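Long-range contacts in Xaa-Pro dipeptidase (Pyrococcus horikoshii, PDB 1WY2), which probably splits dipeptides that end in proline, using two metal ions held in each subunit: residues C140-K145 against Y169-N174; T183-G188 against G196-K201; L208-L213 against G326-D331; G278-H283 against Y320-G325. All blocks are in the same frame, centred on the assembly; numbering follows the deposited sequence.

Contact 1 (C140-K145 against Y169-N174); sequences CEIADK and YLMKMN
Of the flat groups, the N174 carboxamide is the one that reaches across; the Y169 ring takes M173 CG on one face, offset toward the rim. The CG of N174 lies beside the backbone N, and ND2 donates to L170 O at 2.7 Å. That bond is bent (138°): the donor sits above the carbonyl plane of L170, and the oxygen lies somewhat out of the amide plane. Holding ND2 in this way fixes the rotation of the amide, so that OD1 is turned to K145. The lysine chain, extended beyond CG, crosses the asparagine obliquely, but NZ stops 4.0 Å from N174 OD1, too far for a direct bond. A water 3.2 Å from K145 NZ accepts from it and passes a weak bond on to OD1.

Beside this water-bridged pair the backbones close in, with I142 CA and M171 CA 6.1 Å apart. I142 CG2, anti to its backbone N, meets M171 CG at 3.9 Å, while I142 CD1 rests 3.5 Å from the carbonyl O of N174. L170 CD2 lies 3.7 Å from K145 O.

The contact thus joins helix 130-153 to the end of helix 160-173 by one apolar pair and a hydrated edge. A165 of the second subunit packs on Y169 and M173, beside a salt bridge from K172 to E168 of that subunit. I142 and M171 both touch A215 of strand 208-217, and A143 packs on S222 and I224 of strand 220-229, so the pair lies against the curved sheet.

Contact 2 (T183-G188 against G196-K201); sequences TIIASG and GVASDK
Residues 184-187 form a strand, whereas 196-201 has no regular structure, and the two backbones come nearest at I184 CA and V197 CA, 4.1 Å apart. One backbone bond fastens them: A198 N donates to T183 O at 3.1 Å, nearly straight (174°) and in the carbonyl plane. I185 N, by contrast, is buried without a partner. G196 lies where a CB would come tightly against A186 CB, and its own carbonyl O sits 3.4 Å from I184 CG2; that O accepts a hydrogen bond from R190.

I185 CB and A198 CB touch at 3.8 Å. K201 runs extended and bends only at its last torsion (-60°), which brings NZ to S187 OG at 3.0 Å. The same NZ forms a salt bridge with D207, and the serine hydroxyl is also bonded to E160. A methionine at K201 would remove both polar links, to S187 and to D207, and would probably loosen this part of the loop. K201 N donates to S199 OG at 3.2 Å, closing an ST turn whose hydroxyl also bonds E160.

Strand 184-187 pairs antiparallel with strand 208-217, while T183 and A198 both pack on A164, so the loop is wedged beside helix 160-173.

Contact 3 (L208-L213 against G326-D331); sequences LVVIDL and GVRIED. With ZN (zinc ion), chain D; ZN (zinc ion), chain E.
Strands 208-217 and 325-336 belong to the pita-bread fold of M24 peptidases and face each other across its dinuclear metal site. The axes of 208-213 and 326-328 approach to 6.9 Å at 34°, so side chains carry the contact. In R328, CB leads to CG, anti to the backbone N, and a bend at chi3 (66°) swings the guanidinium to D212. NE donates to D212 OD2 at 3.2 Å, from above the carboxylate plane. CZ lies 4.0 Å from V210 CG1, a methyl over one guanidinium face. NH2 reaches the same OD2 at 2.9 Å, on its anti lone pair, while NH1 turns to Y320 OH. This side-on salt bridge grips one oxygen twice and probably keeps D212 charged. A leucine at R328 would remove both donors to OD2, and D212 would probably be held less firmly.

Away from the zincs, L208 CD2 meets V327 CG2 at 3.9 Å. D223 is a ligand of both zincs, and H287 and E316 help complete the second. E330 OE2 binds that second zinc at 2.1 Å; OE1, also bonded to T225, binds the first. D212 OD1 and E330 OE1 each lie 2.0 Å from this first zinc, their carboxylate planes 85° apart.

Contact 4 (G278-H283 against Y320-G325); sequences GEYFNH and YIPKIG
H283 carries CG in the crowded position between its backbone N and carbonyl carbon (chi1 58°), and Y320 places CG beside its backbone N, bringing the imidazole and phenol rim to rim. H283 NE2 and Y320 OH are hydrogen-bonded at 2.7 Å, each group near the plane of the other's ring, and either could be the donor. The rings are inclined at 51° with centroids 5.4 Å apart, neither covering the other.

N282, its CG likewise crowded, lays its amide almost parallel to the Y320 ring, OD1 3.5 Å from Y320 CD1; this buried oxygen has no polar partner. Y320 N donates to Y280 O at 3.0 Å (159°), tying strand 312-321 to the 3-10 segment 278-280. I321 CD1 makes a CH-pi contact over one face of the Y280 ring, 4.1 Å from its centroid, and P322 CD meets Y280 CE1 at 3.8 Å.

I324 and G325 both face I321, a classic beta bulge in the hairpin from strand 312-321 into 325-336. E58, L59 and E62 of the second subunit pack on N282, H283 and P322. Y320 OH also bonds R328, which holds zinc ligand D212, so the H283-Y320 pair stands one layer behind that second-shell residue in the M24 site.

Contacts 2 and 3 are buried, contact 1 is partly so, and contact 4 lies at the surface; contacts 1 and 4 both touch the second subunit. Contacts 2 and 3 share one sheet: I184 N and A186 O pair with D212 O and V210 N. Contact 1 backs that sheet, A143 and M171 resting on L213. Contact 4 is nested within the chain loop closed by contact 3, and R328 joins them. Chemistry follows place: helix packing with a water-bridged edge in contact 1, backbone and lysine bonds in contact 2, ionic and metal bonds in contact 3, aromatic packing with a histidine-tyrosine bond in contact 4.

Contact 1 (C140-K145 against Y169-N174)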
loop_
_atom_site.group_PDB
_atom_site.type_symbol
_atom_site.label_atom_id
_atom_site.label_comp_id
_atom_site.label_asym_id
_atom_site.label_seq_id
_atom_site.Cartn_x
_atom_site.Cartn_y
_atom_site.Cartn_z
ATOM N N CYS A 140 -19.681 2.814 1.130
ATOM C CA CYS A 140 -20.239 2.042 2.230
ATOM C C CYS A 140 -21.356 1.137 1.723
ATOM O O CYS A 140 -21.574 0.051 2.259
ATOM C CB CYS A 140 -20.770 2.976 3.324
ATOM S SG CYS A 140 -19.476 3.830 4.268
ATOM N N GLU A 141 -22.064 1.584 0.690
ATOM C CA GLU A 141 -23.145 0.789 0.111
ATOM C C GLU A 141 -22.526 -0.454 -0.523
ATOM O O GLU A 141 -23.069 -1.555 -0.429
ATOM C CB GLU A 141 -23.890 1.597 -0.955
ATOM C CG GLU A 141 -25.146 0.922 -1.479
ATOM C CD GLU A 141 -25.795 1.697 -2.610
ATOM O OE1 GLU A 141 -25.286 1.629 -3.749
ATOM O OE2 GLU A 141 -26.811 2.380 -2.357
ATOM N N ILE A 142 -21.383 -0.263 -1.175
ATOM C CA ILE A 142 -20.665 -1.359 -1.811
ATOM C C ILE A 142 -20.132 -2.307 -0.733
ATOM O O ILE A 142 -20.148 -3.528 -0.904
ATOM C CB ILE A 142 -19.490 -0.824 -2.670
ATOM C CG1 ILE A 142 -20.047 -0.043 -3.865
ATOM C CG2 ILE A 142 -18.604 -1.977 -3.145
ATOM C CD1 ILE A 142 -18.991 0.593 -4.734
ATOM N N ALA A 143 -19.674 -1.743 0.382
ATOM C CA ALA A 143 -19.151 -2.561 1.476
ATOM C C ALA A 143 -20.287 -3.380 2.087
ATOM O O ALA A 143 -20.103 -4.548 2.426
ATOM C CB ALA A 143 -18.503 -1.674 2.541
ATOM N N ASP A 144 -21.460 -2.763 2.232
ATOM C CA ASP A 144 -22.620 -3.468 2.784
ATOM C C ASP A 144 -22.958 -4.668 1.902
ATOM O O ASP A 144 -23.237 -5.760 2.398
ATOM C CB ASP A 144 -23.846 -2.544 2.869
ATOM C CG ASP A 144 -23.847 -1.675 4.117
ATOM O OD1 ASP A 144 -23.455 -2.173 5.196
ATOM O OD2 ASP A 144 -24.262 -0.500 4.023
ATOM N N LYS A 145 -22.937 -4.461 0.590
ATOM C CA LYS A 145 -23.237 -5.542 -0.344
ATOM C C LYS A 145 -22.214 -6.663 -0.213
ATOM O O LYS A 145 -22.551 -7.844 -0.323
ATOM C CB LYS A 145 -23.246 -5.021 -1.784
ATOM C CG LYS A 145 -24.452 -4.164 -2.119
ATOM C CD LYS A 145 -24.400 -3.682 -3.555
ATOM C CE LYS A 145 -25.661 -2.909 -3.908
ATOM N NZ LYS A 145 -25.636 -2.436 -5.321
ATOM N N TYR A 169 -14.204 -9.585 -5.533
ATOM C CA TYR A 169 -14.584 -9.570 -6.940
ATOM C C TYR A 169 -15.912 -8.828 -7.049
ATOM O O TYR A 169 -16.101 -8.004 -7.939
ATOM C CB TYR A 169 -14.731 -11.002 -7.471
ATOM C CG TYR A 169 -15.311 -11.092 -8.868
ATOM C CD1 TYR A 169 -16.683 -11.251 -9.066
ATOM C CD2 TYR A 169 -14.489 -11.008 -9.992
ATOM C CE1 TYR A 169 -17.225 -11.327 -10.352
ATOM C CE2 TYR A 169 -15.021 -11.080 -11.280
ATOM C CZ TYR A 169 -16.389 -11.241 -11.451
ATOM O OH TYR A 169 -16.913 -11.315 -12.724
ATOM N N LEU A 170 -16.830 -9.113 -6.129
ATOM C CA LEU A 170 -18.131 -8.455 -6.134
ATOM C C LEU A 170 -17.986 -6.943 -5.983
ATOM O O LEU A 170 -18.663 -6.177 -6.673
ATOM C CB LEU A 170 -19.016 -9.004 -5.007
ATOM C CG LEU A 170 -20.388 -8.337 -4.860
ATOM C CD1 LEU A 170 -21.250 -8.667 -6.074
ATOM C CD2 LEU A 170 -21.065 -8.812 -3.583
ATOM N N MET A 171 -17.103 -6.508 -5.088
ATOM C CA MET A 171 -16.908 -5.077 -4.879
ATOM C C MET A 171 -16.423 -4.400 -6.159
ATOM O O MET A 171 -16.905 -3.329 -6.524
ATOM C CB MET A 171 -15.913 -4.822 -3.743
ATOM C CG MET A 171 -16.469 -5.133 -2.354
ATOM S SD MET A 171 -15.534 -4.350 -1.004
ATOM C CE MET A 171 -14.172 -5.516 -0.814
ATOM N N LYS A 172 -15.477 -5.032 -6.840
ATOM C CA LYS A 172 -14.938 -4.477 -8.078
ATOM C C LYS A 172 -16.001 -4.407 -9.166
ATOM O O LYS A 172 -16.074 -3.430 -9.916
ATOM C CB LYS A 172 -13.766 -5.328 -8.568
ATOM C CG LYS A 172 -12.574 -5.307 -7.641
ATOM C CD LYS A 172 -11.571 -6.389 -8.004
ATOM C CE LYS A 172 -10.551 -6.571 -6.894
ATOM N NZ LYS A 172 -9.597 -7.679 -7.182
ATOM N N MET A 173 -16.830 -5.438 -9.253
ATOM C CA MET A 173 -17.865 -5.456 -10.273
ATOM C C MET A 173 -18.989 -4.484 -9.946
ATOM O O MET A 173 -19.850 -4.215 -10.785
ATOM C CB MET A 173 -18.395 -6.880 -10.456
ATOM C CG MET A 173 -17.333 -7.847 -10.982
ATOM S SD MET A 173 -16.689 -7.435 -12.636
ATOM C CE MET A 173 -15.510 -6.163 -12.284
ATOM N N ASN A 174 -18.969 -3.948 -8.729
ATOM C CA ASN A 174 -19.970 -2.979 -8.311
ATOM C C ASN A 174 -19.430 -1.554 -8.357
ATOM O O ASN A 174 -20.059 -0.626 -7.847
ATOM C CB ASN A 174 -20.488 -3.305 -6.912
ATOM C CG ASN A 174 -21.601 -4.330 -6.937
ATOM O OD1 ASN A 174 -22.701 -4.058 -7.421
ATOM N ND2 ASN A 174 -21.321 -5.519 -6.426
HETATM O O HOH W 1 -25.992 -5.146 -7.002
#

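Contact 2 (T183-G188 against G196-K201)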
loop_
_atom_site.group_PDB
_atom_site.type_symbol
_atom_site.label_atom_id
_atom_site.label_comp_id
_atom_site.label_asym_id
_atom_site.label_seq_id
_atom_site.Cartn_x
_atom_site.Cartn_y
_atom_site.Cartn_z
ATOM N N THR A 183 -8.923 -7.836 3.004
ATOM C CA THR A 183 -10.129 -8.372 3.625
ATOM C C THR A 183 -9.872 -9.362 4.745
ATOM O O THR A 183 -9.096 -10.310 4.598
ATOM C CB THR A 183 -11.037 -9.042 2.578
ATOM O OG1 THR A 183 -11.460 -8.058 1.626
ATOM C CG2 THR A 183 -12.267 -9.656 3.241
ATOM N N ILE A 184 -10.550 -9.131 5.863
ATOM C CA ILE A 184 -10.433 -9.988 7.027
ATOM C C ILE A 184 -11.632 -10.921 7.123
ATOM O O ILE A 184 -12.768 -10.471 7.201
ATOM C CB ILE A 184 -10.354 -9.143 8.321
ATOM C CG1 ILE A 184 -8.999 -8.438 8.389
ATOM C CG2 ILE A 184 -10.577 -10.025 9.553
ATOM C CD1 ILE A 184 -8.931 -7.338 9.422
ATOM N N ILE A 185 -11.359 -12.222 7.063
ATOM C CA ILE A 185 -12.376 -13.255 7.220
ATOM C C ILE A 185 -11.672 -14.149 8.231
ATOM O O ILE A 185 -10.866 -15.003 7.857
ATOM C CB ILE A 185 -12.635 -14.068 5.929
ATOM C CG1 ILE A 185 -13.097 -13.150 4.789
ATOM C CG2 ILE A 185 -13.698 -15.132 6.203
ATOM C CD1 ILE A 185 -14.424 -12.457 5.039
ATOM N N ALA A 186 -11.955 -13.922 9.511
ATOM C CA ALA A 186 -11.314 -14.660 10.598
ATOM C C ALA A 186 -12.297 -15.568 11.326
ATOM O O ALA A 186 -13.181 -15.093 12.043
ATOM C CB ALA A 186 -10.683 -13.671 11.576
ATOM N N SER A 187 -12.118 -16.876 11.156
ATOM C CA SER A 187 -13.018 -17.856 11.758
ATOM C C SER A 187 -12.406 -18.662 12.899
ATOM O O SER A 187 -11.200 -18.899 12.932
ATOM C CB SER A 187 -13.520 -18.820 10.680
ATOM O OG SER A 187 -12.450 -19.583 10.140
ATOM N N GLY A 188 -13.260 -19.089 13.825
ATOM C CA GLY A 188 -12.797 -19.875 14.955
ATOM C C GLY A 188 -11.747 -19.146 15.768
ATOM O O GLY A 188 -11.904 -17.963 16.079
ATOM N N GLY A 196 -6.871 -10.520 11.592
ATOM C CA GLY A 196 -6.719 -11.836 10.997
ATOM C C GLY A 196 -7.140 -11.903 9.540
ATOM O O GLY A 196 -8.209 -12.417 9.217
ATOM N N VAL A 197 -6.296 -11.380 8.656
ATOM C CA VAL A 197 -6.585 -11.390 7.228
ATOM C C VAL A 197 -6.957 -12.804 6.778
ATOM O O VAL A 197 -6.391 -13.788 7.262
ATOM C CB VAL A 197 -5.369 -10.877 6.426
ATOM C CG1 VAL A 197 -5.629 -10.999 4.930
ATOM C CG2 VAL A 197 -5.101 -9.422 6.790
ATOM N N ALA A 198 -7.919 -12.902 5.865
ATOM C CA ALA A 198 -8.384 -14.194 5.361
ATOM C C ALA A 198 -7.214 -15.124 5.047
ATOM O O ALA A 198 -6.262 -14.725 4.376
ATOM C CB ALA A 198 -9.241 -13.987 4.118
ATOM N N SER A 199 -7.303 -16.365 5.521
ATOM C CA SER A 199 -6.237 -17.345 5.313
ATOM C C SER A 199 -6.727 -18.640 4.664
ATOM O O SER A 199 -7.852 -18.722 4.174
ATOM C CB SER A 199 -5.570 -17.676 6.651
ATOM O OG SER A 199 -6.416 -18.483 7.454
ATOM N N ASP A 200 -5.871 -19.657 4.667
ATOM C CA ASP A 200 -6.230 -20.940 4.074
ATOM C C ASP A 200 -7.080 -21.800 5.001
ATOM O O ASP A 200 -7.557 -22.865 4.606
ATOM C CB ASP A 200 -4.969 -21.704 3.663
ATOM C CG ASP A 200 -4.260 -21.062 2.495
ATOM O OD1 ASP A 200 -4.910 -20.866 1.445
ATOM O OD2 ASP A 200 -3.058 -20.750 2.620
ATOM N N LYS A 201 -7.272 -21.337 6.232
ATOM C CA LYS A 201 -8.078 -22.076 7.196
ATOM C C LYS A 201 -9.490 -22.269 6.668
ATOM O O LYS A 201 -10.065 -21.362 6.069
ATOM C CB LYS A 201 -8.154 -21.328 8.530
ATOM C CG LYS A 201 -9.081 -21.993 9.549
ATOM C CD LYS A 201 -9.217 -21.165 10.822
ATOM C CE LYS A 201 -10.101 -21.859 11.848
ATOM N NZ LYS A 201 -11.486 -22.109 11.357
#

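Contact 3 (L208-L213 against G326-D331)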
loop_
_atom_site.group_PDB
_atom_site.type_symbol
_atom_site.label_atom_id
_atom_site.label_comp_id
_atom_site.label_asym_id
_atom_site.label_seq_id
_atom_site.Cartn_x
_atom_site.Cartn_y
_atom_site.Cartn_z
ATOM N N LEU A 208 -17.060 -18.647 15.172
ATOM C CA LEU A 208 -17.406 -17.232 15.195
ATOM C C LEU A 208 -16.621 -16.788 13.964
ATOM O O LEU A 208 -15.514 -17.280 13.734
ATOM C CB LEU A 208 -16.818 -16.528 16.423
ATOM C CG LEU A 208 -17.697 -16.361 17.663
ATOM C CD1 LEU A 208 -16.836 -15.948 18.842
ATOM C CD2 LEU A 208 -18.777 -15.318 17.392
ATOM N N VAL A 209 -17.179 -15.891 13.160
ATOM C CA VAL A 209 -16.466 -15.419 11.977
ATOM C C VAL A 209 -16.552 -13.903 11.914
ATOM O O VAL A 209 -17.645 -13.336 11.829
ATOM C CB VAL A 209 -17.057 -15.999 10.669
ATOM C CG1 VAL A 209 -16.160 -15.621 9.485
ATOM C CG2 VAL A 209 -17.189 -17.515 10.777
ATOM N N VAL A 210 -15.397 -13.253 11.983
ATOM C CA VAL A 210 -15.332 -11.800 11.914
ATOM C C VAL A 210 -15.077 -11.434 10.455
ATOM O O VAL A 210 -14.158 -11.965 9.828
ATOM C CB VAL A 210 -14.188 -11.245 12.801
ATOM C CG1 VAL A 210 -14.098 -9.724 12.659
ATOM C CG2 VAL A 210 -14.431 -11.621 14.256
ATOM N N ILE A 211 -15.909 -10.542 9.925
ATOM C CA ILE A 211 -15.813 -10.089 8.538
ATOM C C ILE A 211 -15.559 -8.584 8.549
ATOM O O ILE A 211 -16.458 -7.801 8.849
ATOM C CB ILE A 211 -17.135 -10.369 7.787
ATOM C CG1 ILE A 211 -17.504 -11.851 7.922
ATOM C CG2 ILE A 211 -16.998 -9.987 6.314
ATOM C CD1 ILE A 211 -18.957 -12.154 7.594
ATOM N N ASP A 212 -14.332 -8.185 8.228
ATOM C CA ASP A 212 -13.946 -6.774 8.211
ATOM C C ASP A 212 -13.440 -6.473 6.801
ATOM O O ASP A 212 -12.442 -7.039 6.353
ATOM C CB ASP A 212 -12.836 -6.530 9.245
ATOM C CG ASP A 212 -12.595 -5.055 9.534
ATOM O OD1 ASP A 212 -12.953 -4.193 8.702
ATOM O OD2 ASP A 212 -12.019 -4.760 10.603
ATOM N N LEU A 213 -14.135 -5.587 6.099
ATOM C CA LEU A 213 -13.759 -5.256 4.734
ATOM C C LEU A 213 -14.149 -3.828 4.397
ATOM O O LEU A 213 -14.808 -3.142 5.183
ATOM C CB LEU A 213 -14.438 -6.240 3.763
ATOM C CG LEU A 213 -15.971 -6.331 3.792
ATOM C CD1 LEU A 213 -16.573 -5.197 2.975
ATOM C CD2 LEU A 213 -16.424 -7.675 3.224
ATOM N N GLY A 326 -13.260 -14.251 18.924
ATOM C CA GLY A 326 -13.453 -12.834 19.160
ATOM C C GLY A 326 -14.654 -12.287 18.420
ATOM O O GLY A 326 -15.206 -12.941 17.536
ATOM N N VAL A 327 -15.059 -11.080 18.793
ATOM C CA VAL A 327 -16.202 -10.424 18.168
ATOM C C VAL A 327 -15.914 -8.946 17.952
ATOM O O VAL A 327 -15.404 -8.277 18.843
ATOM C CB VAL A 327 -17.466 -10.516 19.057
ATOM C CG1 VAL A 327 -18.606 -9.715 18.428
ATOM C CG2 VAL A 327 -17.882 -11.973 19.237
ATOM N N ARG A 328 -16.225 -8.450 16.757
ATOM C CA ARG A 328 -16.072 -7.035 16.448
ATOM C C ARG A 328 -17.248 -6.600 15.584
ATOM O O ARG A 328 -17.669 -7.318 14.677
ATOM C CB ARG A 328 -14.759 -6.728 15.705
ATOM C CG ARG A 328 -14.646 -5.236 15.315
ATOM C CD ARG A 328 -13.230 -4.796 14.903
ATOM N NE ARG A 328 -12.741 -5.417 13.673
ATOM C CZ ARG A 328 -11.947 -6.484 13.629
ATOM N NH1 ARG A 328 -11.545 -7.067 14.749
ATOM N NH2 ARG A 328 -11.524 -6.954 12.460
ATOM N N ILE A 329 -17.798 -5.433 15.899
ATOM C CA ILE A 329 -18.907 -4.869 15.138
ATOM C C ILE A 329 -18.479 -3.443 14.833
ATOM O O ILE A 329 -18.222 -2.658 15.744
ATOM C CB ILE A 329 -20.212 -4.889 15.956
ATOM C CG1 ILE A 329 -20.572 -6.341 16.293
ATOM C CG2 ILE A 329 -21.333 -4.230 15.159
ATOM C CD1 ILE A 329 -21.773 -6.495 17.212
ATOM N N GLU A 330 -18.383 -3.125 13.546
ATOM C CA GLU A 330 -17.918 -1.817 13.101
ATOM C C GLU A 330 -18.787 -1.138 12.053
ATOM O O GLU A 330 -19.226 -1.769 11.091
ATOM C CB GLU A 330 -16.495 -1.958 12.539
ATOM C CG GLU A 330 -16.033 -0.779 11.688
ATOM C CD GLU A 330 -14.643 -0.965 11.116
ATOM O OE1 GLU A 330 -14.301 -2.103 10.730
ATOM O OE2 GLU A 330 -13.901 0.035 11.035
ATOM N N ASP A 331 -19.024 0.156 12.254
ATOM C CA ASP A 331 -19.790 0.974 11.312
ATOM C C ASP A 331 -18.957 2.200 10.972
ATOM O O ASP A 331 -18.124 2.628 11.768
ATOM C CB ASP A 331 -21.092 1.510 11.932
ATOM C CG ASP A 331 -22.233 0.520 11.881
ATOM O OD1 ASP A 331 -22.424 -0.121 10.829
ATOM O OD2 ASP A 331 -22.955 0.410 12.898
HETATM ZN ZN ZN D . -12.707 -2.400 9.573
HETATM ZN ZN ZN E . -11.843 0.329 10.899
#

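Contact 4 (G278-H283 against Y320-G325)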
loop_
_atom_site.group_PDB
_atom_site.type_symbol
_atom_site.label_atom_id
_atom_site.label_comp_id
_atom_site.label_asym_id
_atom_site.label_seq_id
_atom_site.Cartn_x
_atom_site.Cartn_y
_atom_site.Cartn_z
ATOM N N GLY A 278 -12.212 -5.704 29.853
ATOM C CA GLY A 278 -11.374 -4.585 29.445
ATOM C C GLY A 278 -10.025 -4.936 28.843
ATOM O O GLY A 278 -9.585 -4.308 27.880
ATOM N N GLU A 279 -9.364 -5.940 29.406
ATOM C CA GLU A 279 -8.055 -6.365 28.926
ATOM C C GLU A 279 -8.124 -6.967 27.521
ATOM O O GLU A 279 -7.111 -7.033 26.814
ATOM C CB GLU A 279 -7.470 -7.393 29.902
ATOM C CG GLU A 279 -6.196 -8.080 29.433
ATOM C CD GLU A 279 -5.801 -9.249 30.327
ATOM O OE1 GLU A 279 -4.788 -9.917 30.024
ATOM O OE2 GLU A 279 -6.503 -9.502 31.331
ATOM N N TYR A 280 -9.320 -7.384 27.110
ATOM C CA TYR A 280 -9.496 -8.013 25.808
ATOM C C TYR A 280 -10.001 -7.108 24.681
ATOM O O TYR A 280 -10.218 -7.568 23.561
ATOM C CB TYR A 280 -10.383 -9.253 25.978
ATOM C CG TYR A 280 -9.758 -10.261 26.929
ATOM C CD1 TYR A 280 -8.579 -10.926 26.589
ATOM C CD2 TYR A 280 -10.304 -10.500 28.191
ATOM C CE1 TYR A 280 -7.955 -11.799 27.484
ATOM C CE2 TYR A 280 -9.684 -11.375 29.096
ATOM C CZ TYR A 280 -8.511 -12.016 28.732
ATOM O OH TYR A 280 -7.880 -12.865 29.616
ATOM N N PHE A 281 -10.187 -5.826 24.988
ATOM C CA PHE A 281 -10.599 -4.815 24.008
ATOM C C PHE A 281 -9.261 -4.096 23.845
ATOM O O PHE A 281 -9.029 -3.043 24.438
ATOM C CB PHE A 281 -11.668 -3.896 24.625
ATOM C CG PHE A 281 -12.081 -2.730 23.747
ATOM C CD1 PHE A 281 -11.750 -2.683 22.395
ATOM C CD2 PHE A 281 -12.814 -1.677 24.291
ATOM C CE1 PHE A 281 -12.144 -1.598 21.599
ATOM C CE2 PHE A 281 -13.213 -0.588 23.509
ATOM C CZ PHE A 281 -12.875 -0.551 22.157
ATOM N N ASN A 282 -8.377 -4.697 23.047
ATOM C CA ASN A 282 -7.014 -4.197 22.863
ATOM C C ASN A 282 -6.683 -3.219 21.740
ATOM O O ASN A 282 -5.558 -3.208 21.239
ATOM C CB ASN A 282 -6.058 -5.385 22.761
ATOM C CG ASN A 282 -6.477 -6.372 21.692
ATOM O OD1 ASN A 282 -7.191 -6.021 20.755
ATOM N ND2 ASN A 282 -6.019 -7.612 21.818
ATOM N N HIS A 283 -7.646 -2.402 21.339
ATOM C CA HIS A 283 -7.391 -1.407 20.308
ATOM C C HIS A 283 -8.325 -0.228 20.518
ATOM O O HIS A 283 -9.218 -0.288 21.358
ATOM C CB HIS A 283 -7.549 -2.003 18.895
ATOM C CG HIS A 283 -8.894 -2.601 18.615
ATOM N ND1 HIS A 283 -10.033 -1.840 18.455
ATOM C CD2 HIS A 283 -9.270 -3.887 18.417
ATOM C CE1 HIS A 283 -11.053 -2.632 18.169
ATOM N NE2 HIS A 283 -10.616 -3.879 18.141
ATOM N N TYR A 320 -11.468 -9.874 22.172
ATOM C CA TYR A 320 -10.716 -10.987 21.608
ATOM C C TYR A 320 -10.124 -11.861 22.699
ATOM O O TYR A 320 -9.317 -11.401 23.501
ATOM C CB TYR A 320 -9.611 -10.437 20.705
ATOM C CG TYR A 320 -10.117 -9.320 19.826
ATOM C CD1 TYR A 320 -10.081 -7.995 20.263
ATOM C CD2 TYR A 320 -10.711 -9.592 18.595
ATOM C CE1 TYR A 320 -10.631 -6.968 19.497
ATOM C CE2 TYR A 320 -11.263 -8.571 17.822
ATOM C CZ TYR A 320 -11.218 -7.265 18.282
ATOM O OH TYR A 320 -11.767 -6.254 17.526
ATOM N N ILE A 321 -10.554 -13.120 22.721
ATOM C CA ILE A 321 -10.096 -14.099 23.711
ATOM C C ILE A 321 -9.068 -15.009 23.036
ATOM O O ILE A 321 -9.417 -15.826 22.187
ATOM C CB ILE A 321 -11.274 -14.960 24.216
ATOM C CG1 ILE A 321 -12.448 -14.060 24.618
ATOM C CG2 ILE A 321 -10.830 -15.810 25.402
ATOM C CD1 ILE A 321 -12.112 -13.031 25.691
ATOM N N PRO A 322 -7.787 -14.873 23.410
ATOM C CA PRO A 322 -6.660 -15.560 22.791
ATOM C C PRO A 322 -6.938 -17.053 22.567
ATOM O O PRO A 322 -7.303 -17.794 23.471
ATOM C CB PRO A 322 -5.455 -15.391 23.708
ATOM C CG PRO A 322 -5.704 -14.165 24.577
ATOM C CD PRO A 322 -7.283 -13.946 24.416
ATOM N N LYS A 323 -6.792 -17.476 21.295
ATOM C CA LYS A 323 -6.841 -18.905 20.986
ATOM C C LYS A 323 -8.251 -19.493 21.065
ATOM O O LYS A 323 -8.461 -20.690 20.923
ATOM C CB LYS A 323 -5.914 -19.638 21.957
ATOM C CG LYS A 323 -4.496 -19.782 21.401
ATOM C CD LYS A 323 -3.765 -21.001 21.970
ATOM C CE LYS A 323 -3.538 -22.095 20.919
ATOM N NZ LYS A 323 -2.105 -22.296 20.709
ATOM N N ILE A 324 -9.238 -18.620 21.339
ATOM C CA ILE A 324 -10.607 -19.113 21.459
ATOM C C ILE A 324 -11.544 -18.467 20.436
ATOM O O ILE A 324 -12.194 -19.132 19.641
ATOM C CB ILE A 324 -11.100 -18.817 22.876
ATOM C CG1 ILE A 324 -10.307 -19.638 23.896
ATOM C CG2 ILE A 324 -12.582 -19.210 23.005
ATOM C CD1 ILE A 324 -10.618 -19.232 25.337
ATOM N N GLY A 325 -11.593 -17.139 20.433
ATOM C CA GLY A 325 -12.452 -16.453 19.484
ATOM C C GLY A 325 -12.615 -14.987 19.819
ATOM O O GLY A 325 -12.175 -14.524 20.873
#